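Local coordinates for tyrosine-protein phosphatase non-receptor type 18 (Homo sapiens, PDB 2OC3) that removes phosphate from tyrosine residues of proteins, including autophosphorylated tyrosine kinases, through the classical phosphatase domain that this chain holds, at residues 90-98 / 270-278; 237-246 / 277-288. One frame throughout, in Å; residues are numbered along the deposited sequence.

Contact 1 of 2, residues 90-98 / 270-278; sequences YINGNFIRG and KMRKQRPAA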
# COMPACT_ATOMS: atom_id res chain seq x y z
N TYR A 90 15.55 2.58 -9.29
CA TYR A 90 14.84 3.40 -8.34
C TYR A 90 13.32 3.48 -8.59
O TYR A 90 12.86 3.75 -9.69
CB TYR A 90 15.39 4.82 -8.27
CG TYR A 90 14.68 5.63 -7.25
CD1 TYR A 90 15.00 5.54 -5.89
CD2 TYR A 90 13.61 6.42 -7.60
CE1 TYR A 90 14.33 6.26 -4.92
CE2 TYR A 90 12.93 7.20 -6.62
CZ TYR A 90 13.30 7.10 -5.28
OH TYR A 90 12.68 7.80 -4.26
N ILE A 91 12.58 3.24 -7.51
CA ILE A 91 11.14 3.60 -7.43
C ILE A 91 10.85 4.07 -6.03
O ILE A 91 11.45 3.63 -5.05
CB ILE A 91 10.20 2.42 -7.84
CG1 ILE A 91 8.75 2.94 -8.00
CG2 ILE A 91 10.27 1.28 -6.86
CD1 ILE A 91 7.84 2.03 -8.80
N ASN A 92 9.94 5.03 -5.91
CA ASN A 92 9.51 5.46 -4.60
C ASN A 92 8.57 4.42 -4.01
O ASN A 92 7.35 4.45 -4.23
CB ASN A 92 8.88 6.86 -4.62
CG ASN A 92 8.72 7.44 -3.24
OD1 ASN A 92 8.29 6.75 -2.33
ND2 ASN A 92 9.06 8.72 -3.09
N GLY A 93 9.16 3.44 -3.32
CA GLY A 93 8.42 2.35 -2.73
C GLY A 93 9.29 1.58 -1.77
O GLY A 93 10.52 1.58 -1.87
N ASN A 94 8.63 0.94 -0.81
CA ASN A 94 9.31 0.16 0.24
C ASN A 94 8.59 -1.16 0.47
O ASN A 94 7.36 -1.23 0.40
CB ASN A 94 9.34 0.90 1.58
CG ASN A 94 10.17 2.14 1.52
OD1 ASN A 94 9.68 3.23 1.22
ND2 ASN A 94 11.47 2.00 1.81
N PHE A 95 9.35 -2.20 0.78
CA PHE A 95 8.79 -3.44 1.27
C PHE A 95 8.37 -3.30 2.71
O PHE A 95 9.07 -2.63 3.50
CB PHE A 95 9.82 -4.56 1.16
CG PHE A 95 10.06 -5.03 -0.24
CD1 PHE A 95 9.13 -5.80 -0.89
CD2 PHE A 95 11.25 -4.74 -0.94
CE1 PHE A 95 9.34 -6.29 -2.19
CE2 PHE A 95 11.43 -5.23 -2.28
CZ PHE A 95 10.48 -5.98 -2.86
N ILE A 96 7.29 -3.99 3.07
CA ILE A 96 6.79 -4.13 4.43
C ILE A 96 6.65 -5.64 4.72
O ILE A 96 6.11 -6.38 3.91
CB ILE A 96 5.48 -3.39 4.67
CG1 ILE A 96 5.65 -1.88 4.38
CG2 ILE A 96 5.01 -3.61 6.13
CD1 ILE A 96 4.34 -1.02 4.57
N ARG A 97 7.21 -6.06 5.86
CA ARG A 97 7.13 -7.45 6.30
C ARG A 97 5.73 -7.82 6.78
O ARG A 97 5.04 -7.02 7.39
CB ARG A 97 8.09 -7.65 7.47
CG ARG A 97 9.53 -7.55 7.10
CD ARG A 97 10.43 -7.83 8.29
NE ARG A 97 10.49 -6.68 9.19
CZ ARG A 97 11.31 -5.63 9.05
NH1 ARG A 97 12.16 -5.55 8.04
NH2 ARG A 97 11.26 -4.65 9.93
N GLY A 98 5.33 -9.06 6.49
CA GLY A 98 4.06 -9.59 6.93
C GLY A 98 4.18 -10.48 8.15
O GLY A 98 5.23 -10.55 8.82
N LYS A 270 6.05 -0.46 14.02
CA LYS A 270 6.90 -1.28 13.14
C LYS A 270 6.76 -0.94 11.64
O LYS A 270 7.73 -0.91 10.92
CB LYS A 270 6.67 -2.78 13.40
CG LYS A 270 7.19 -3.31 14.72
CD LYS A 270 7.31 -4.85 14.72
N MET A 271 5.53 -0.68 11.20
CA MET A 271 5.22 -0.26 9.84
C MET A 271 5.94 1.07 9.51
O MET A 271 6.50 1.26 8.42
CB MET A 271 3.70 -0.09 9.70
CG MET A 271 2.88 -1.42 9.81
SD MET A 271 2.28 -1.99 8.22
CE MET A 271 1.72 -0.41 7.63
N ARG A 272 5.87 1.99 10.48
CA ARG A 272 6.54 3.31 10.31
C ARG A 272 8.06 3.24 10.09
O ARG A 272 8.67 4.20 9.57
CB ARG A 272 6.29 4.19 11.53
CG ARG A 272 4.96 4.82 11.55
CD ARG A 272 4.96 6.12 10.80
NE ARG A 272 3.75 6.88 11.11
CZ ARG A 272 3.72 8.05 11.73
NH1 ARG A 272 4.81 8.66 12.20
NH2 ARG A 272 2.54 8.61 11.89
N LYS A 273 8.70 2.16 10.53
CA LYS A 273 10.14 1.95 10.37
C LYS A 273 10.45 1.31 9.03
O LYS A 273 11.60 1.07 8.74
CB LYS A 273 10.70 1.09 11.51
CG LYS A 273 10.53 1.82 12.83
CD LYS A 273 11.10 1.07 14.02
CE LYS A 273 10.82 1.83 15.32
NZ LYS A 273 11.30 1.04 16.50
N GLN A 274 9.42 1.02 8.22
CA GLN A 274 9.59 0.37 6.91
C GLN A 274 9.12 1.21 5.71
O GLN A 274 9.74 1.21 4.66
CB GLN A 274 8.85 -0.96 6.91
CG GLN A 274 9.46 -1.94 7.94
CD GLN A 274 8.63 -3.20 8.08
OE1 GLN A 274 8.79 -4.11 7.30
NE2 GLN A 274 7.75 -3.24 9.04
N ARG A 275 8.04 1.98 5.91
CA ARG A 275 7.55 2.96 4.93
C ARG A 275 7.29 4.27 5.67
O ARG A 275 6.62 4.28 6.69
CB ARG A 275 6.26 2.46 4.31
CG ARG A 275 5.63 3.39 3.25
CD ARG A 275 6.39 3.45 1.95
NE ARG A 275 5.86 4.51 1.07
CZ ARG A 275 6.52 5.05 0.05
NH1 ARG A 275 7.78 4.75 -0.23
NH2 ARG A 275 5.93 5.98 -0.70
N PRO A 276 7.85 5.39 5.18
CA PRO A 276 7.66 6.66 5.85
C PRO A 276 6.17 6.99 6.08
O PRO A 276 5.37 6.76 5.18
CB PRO A 276 8.25 7.68 4.86
CG PRO A 276 9.01 6.94 3.90
CD PRO A 276 8.69 5.50 3.98
N ALA A 277 5.87 7.46 7.28
CA ALA A 277 4.54 7.96 7.64
C ALA A 277 3.42 6.97 7.45
O ALA A 277 2.25 7.37 7.27
CB ALA A 277 4.25 9.24 6.85
N ALA A 278 3.74 5.66 7.53
CA ALA A 278 2.68 4.63 7.46
C ALA A 278 1.71 4.91 8.62
O ALA A 278 2.08 4.91 9.78
CB ALA A 278 3.29 3.22 7.56
O HOH W 1 10.66 -4.30 5.19
O HOH W 2 5.77 -5.31 9.48
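Arg275 reaches along the strand 93-97 with its guanidinium edge turned to two asparagine oxygens. NH1 and NH2 grip one atom end-on: Asn92 OD1 lies 2.9 Å from Arg275 NH1 and is met by NH2 as well, while the amide plane stands steeply to the guanidinium. NH1 also gives a straighter bond to Asn94 OD1, 2.8 Å away with 161° at the hydrogen. Both oxygens lie close to the guanidinium plane, so the flat group is fixed in rotation. The reach follows from the torsions, with CG anti to the backbone N (chi1 -180°) and one bend at chi2.

At the other end Gln274 works by its amide. Its OE1 takes the backbone N-H of Arg97 at 2.9 Å, nearly straight at 172°; in the Arg97 conformer modelled here it also lies 3.4 Å from Arg97 CZ, over the centre of the guanidinium, the two flat groups stacked. Lys270 O, 3.0 Å from Gln274 NE2, lies in the plane of the Gln274 amide, while NE2 comes from above the plane of that carbonyl. Two waters bridge the amide to Phe95 O and Arg97 O. Between these polar ends Ile96 packs its CD1 against Arg275 CB and, in the Met271 conformer modelled, its CG2 on Met271 SD (3.8 Å).

Arg275 passes further bonds to the carbonyls of Ala235 and Gly236 in the signature loop, which binds substrate by similarity. Its buried charge therefore meets neutral oxygens alone among the partners named here, and their dipoles would probably stabilise it. The chemistry implies a second-shell clamp, consistent with Arg275 holding the phosphate-binding loop to the start of the edge strand and the corner before it at Asn92.

Contact 2 of 2, residues 237-246 / 277-288; sequences CGRTGVLCTV and AAVQTEEQYRFL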
# COMPACT_ATOMS: atom_id res chain seq x y z
N CYS A 237 1.68 6.51 1.93
CA CYS A 237 1.96 6.62 3.35
C CYS A 237 0.74 6.32 4.25
O CYS A 237 0.68 5.29 4.92
CB CYS A 237 2.54 8.01 3.63
SG CYS A 237 4.07 8.37 2.72
N GLY A 238 -0.20 7.24 4.32
CA GLY A 238 -1.23 7.18 5.29
C GLY A 238 -2.25 6.12 5.03
O GLY A 238 -2.41 5.15 5.81
N ARG A 239 -2.98 6.26 3.93
CA ARG A 239 -3.99 5.31 3.61
C ARG A 239 -3.39 3.95 3.31
O ARG A 239 -3.93 2.92 3.70
CB ARG A 239 -4.80 5.80 2.41
CG ARG A 239 -5.51 7.17 2.64
CD ARG A 239 -6.18 7.63 1.35
NE ARG A 239 -6.46 9.04 1.35
CZ ARG A 239 -6.93 9.65 0.27
NH1 ARG A 239 -7.19 8.97 -0.83
NH2 ARG A 239 -7.18 10.96 0.31
N THR A 240 -2.25 3.95 2.63
CA THR A 240 -1.53 2.73 2.34
C THR A 240 -1.20 1.99 3.64
O THR A 240 -1.36 0.76 3.75
CB THR A 240 -0.27 3.06 1.56
OG1 THR A 240 -0.63 3.47 0.22
CG2 THR A 240 0.66 1.89 1.48
N GLY A 241 -0.73 2.75 4.63
CA GLY A 241 -0.42 2.12 5.92
C GLY A 241 -1.64 1.59 6.65
O GLY A 241 -1.55 0.54 7.30
N VAL A 242 -2.78 2.25 6.49
CA VAL A 242 -4.02 1.71 7.06
C VAL A 242 -4.31 0.35 6.42
O VAL A 242 -4.56 -0.63 7.12
CB VAL A 242 -5.21 2.66 6.88
CG1 VAL A 242 -6.53 1.95 7.25
CG2 VAL A 242 -4.99 3.90 7.74
N LEU A 243 -4.31 0.27 5.09
CA LEU A 243 -4.62 -0.98 4.41
C LEU A 243 -3.67 -2.10 4.79
O LEU A 243 -4.11 -3.24 5.03
CB LEU A 243 -4.61 -0.83 2.89
CG LEU A 243 -5.80 -0.11 2.28
CD1 LEU A 243 -5.66 0.05 0.80
CD2 LEU A 243 -7.14 -0.81 2.56
N CYS A 244 -2.37 -1.81 4.82
CA CYS A 244 -1.39 -2.86 5.15
C CYS A 244 -1.59 -3.34 6.57
O CYS A 244 -1.48 -4.55 6.86
CB CYS A 244 0.05 -2.39 4.96
SG CYS A 244 0.48 -2.07 3.21
N THR A 245 -1.89 -2.42 7.48
CA THR A 245 -2.06 -2.81 8.88
C THR A 245 -3.34 -3.64 9.05
O THR A 245 -3.34 -4.63 9.80
CB THR A 245 -2.10 -1.58 9.81
OG1 THR A 245 -0.89 -0.84 9.66
CG2 THR A 245 -2.26 -2.03 11.26
N VAL A 246 -4.42 -3.26 8.38
CA VAL A 246 -5.66 -4.01 8.49
C VAL A 246 -5.43 -5.44 7.99
O VAL A 246 -5.86 -6.44 8.61
CB VAL A 246 -6.79 -3.31 7.70
CG1 VAL A 246 -8.04 -4.24 7.54
CG2 VAL A 246 -7.15 -1.98 8.33
N ALA A 277 5.87 7.46 7.28
CA ALA A 277 4.54 7.96 7.64
C ALA A 277 3.42 6.97 7.45
O ALA A 277 2.25 7.37 7.27
CB ALA A 277 4.25 9.24 6.85
N ALA A 278 3.74 5.66 7.53
CA ALA A 278 2.68 4.63 7.46
C ALA A 278 1.71 4.91 8.62
O ALA A 278 2.08 4.91 9.78
CB ALA A 278 3.29 3.22 7.56
N VAL A 279 0.47 5.17 8.26
CA VAL A 279 -0.59 5.63 9.15
C VAL A 279 -0.18 7.06 9.58
O VAL A 279 0.59 7.24 10.52
CB VAL A 279 -0.88 4.71 10.34
CG1 VAL A 279 -2.10 5.24 11.09
CG2 VAL A 279 -1.12 3.30 9.89
N GLN A 280 -0.67 8.05 8.87
CA GLN A 280 -0.12 9.38 8.94
C GLN A 280 -0.81 10.26 9.99
O GLN A 280 -0.17 11.14 10.58
CB GLN A 280 -0.24 10.00 7.55
CG GLN A 280 0.55 11.25 7.36
CD GLN A 280 0.88 11.44 5.90
OE1 GLN A 280 0.19 10.92 5.01
NE2 GLN A 280 1.95 12.16 5.64
N THR A 281 -2.09 10.04 10.22
CA THR A 281 -2.89 10.94 11.05
C THR A 281 -3.61 10.25 12.19
O THR A 281 -3.87 9.03 12.17
CB THR A 281 -3.93 11.71 10.21
OG1 THR A 281 -4.93 10.80 9.78
CG2 THR A 281 -3.30 12.37 9.01
N GLU A 282 -3.93 11.02 13.24
CA GLU A 282 -4.70 10.52 14.34
C GLU A 282 -6.05 9.94 13.87
O GLU A 282 -6.47 8.90 14.36
CB GLU A 282 -4.89 11.63 15.41
CG GLU A 282 -5.66 11.17 16.63
CD GLU A 282 -6.00 12.30 17.58
OE1 GLU A 282 -5.14 13.16 17.85
OE2 GLU A 282 -7.14 12.31 18.07
N GLU A 283 -6.70 10.61 12.93
CA GLU A 283 -7.99 10.12 12.45
C GLU A 283 -7.82 8.75 11.75
O GLU A 283 -8.66 7.86 11.91
CB GLU A 283 -8.64 11.13 11.52
N GLN A 284 -6.73 8.57 11.01
CA GLN A 284 -6.44 7.27 10.42
C GLN A 284 -6.20 6.22 11.49
O GLN A 284 -6.65 5.09 11.34
CB GLN A 284 -5.25 7.35 9.48
CG GLN A 284 -5.59 8.07 8.18
CD GLN A 284 -4.37 8.47 7.34
OE1 GLN A 284 -3.23 8.26 7.76
NE2 GLN A 284 -4.60 9.10 6.17
N TYR A 285 -5.47 6.57 12.55
CA TYR A 285 -5.18 5.63 13.63
C TYR A 285 -6.47 5.23 14.34
O TYR A 285 -6.68 4.07 14.64
CB TYR A 285 -4.17 6.24 14.62
CG TYR A 285 -3.61 5.28 15.65
CD1 TYR A 285 -2.68 4.31 15.28
CD2 TYR A 285 -3.98 5.35 17.00
CE1 TYR A 285 -2.16 3.42 16.18
CE2 TYR A 285 -3.42 4.48 17.93
CZ TYR A 285 -2.51 3.51 17.50
OH TYR A 285 -1.93 2.63 18.38
N ARG A 286 -7.36 6.19 14.57
CA ARG A 286 -8.66 5.88 15.19
C ARG A 286 -9.48 4.97 14.26
O ARG A 286 -10.11 4.00 14.73
CB ARG A 286 -9.44 7.16 15.51
CG ARG A 286 -8.92 7.98 16.67
CD ARG A 286 -9.84 9.21 16.92
NE ARG A 286 -9.32 10.05 18.02
CZ ARG A 286 -9.44 9.75 19.31
NH1 ARG A 286 -10.09 8.66 19.70
NH2 ARG A 286 -8.92 10.57 20.23
N PHE A 287 -9.49 5.28 12.96
CA PHE A 287 -10.20 4.45 11.96
C PHE A 287 -9.66 3.00 11.95
O PHE A 287 -10.44 2.01 11.88
CB PHE A 287 -10.05 5.07 10.60
CG PHE A 287 -10.78 4.35 9.49
CD1 PHE A 287 -12.15 4.27 9.47
CD2 PHE A 287 -10.08 3.87 8.39
CE1 PHE A 287 -12.79 3.66 8.41
CE2 PHE A 287 -10.74 3.28 7.33
CZ PHE A 287 -12.09 3.17 7.36
N LEU A 288 -8.34 2.86 12.06
CA LEU A 288 -7.72 1.57 12.13
C LEU A 288 -8.19 0.83 13.39
O LEU A 288 -8.53 -0.37 13.34
CB LEU A 288 -6.19 1.78 12.10
CG LEU A 288 -5.31 0.57 12.29
CD1 LEU A 288 -5.48 -0.45 11.11
CD2 LEU A 288 -3.85 1.04 12.44
O HOH W 3 -0.02 9.41 2.34
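Backbone meets backbone where Gly238 and Gly241 face Val279 and Ala278, with CA atoms of Gly241 and Ala278 4.3 Å apart, before helices 238-246 and 282-288 run on nearly parallel, 18° between their directions and 10.2 Å apart at closest. Cys237 O takes a weak bond from Val279 N and a CA-H contact from Ala278 CA at 3.3 Å. A CB modelled on either glycine would clash, on Gly238 with Gln284 OE1 and on Gly241 with Val279 N.

Gln284 lays the end of its amide against Gly238, with OE1 3.4 Å from Gly238 CA. That oxygen accepts from Gln280 N at 2.8 Å, head-on to its carbonyl, and from Thr281 N above the amide plane. Thr281 OG1 in turn accepts from Gln284 N, completing a capping box at the helix start. A leucine in place of Gln284 would probably leave the N-H groups of Gln280 and Thr281 without their acceptor. Water 3 joins Gly238 N to Gln280 OE1, linking the end of the signature P-loop to the Q-loop of classical phosphatases; both residues bind substrate by similarity.

Deeper in, Val242 puts CG2 against Gln284 CB and CG1 obliquely on the Phe287 ring. Leu288 CD1 wedges between Thr245 CG2 and Val246 CG2, 3.6 Å from each. Thr245, its OG1 beside the backbone N (chi1 -59°), bonds Gly241 O at 2.8 Å and leaves its methyl for the leucine.

The helix pair is flanked by helix 209-222, at Val242 and Phe287, and by helix 264-272, at Thr245 and Leu288, while helix 29-47 packs on Tyr285 and Arg286.

In the fold
From the N terminus, the chain lays down strand 93-97, an edge of the mixed eight-stranded sheet, and goes on to build the other strands, of which 229-232 is the last and leads into the signature loop and helix 238-254. Only with the end of helix 264-272 and the turn after it does the chain return to the edge strand, closing the long loop of contact 1. Contact 2 closes a short one, from 237-246 to 277-288. The two cross, since 237-246 lies within the span of contact 1 while 277-288 runs past its end; Ala277 and Ala278 belong to both. Arg272 NH2, 2.8 Å from Val279 O, also joins them. Together they tie sheet edge, substrate loop and three successive C-terminal helices.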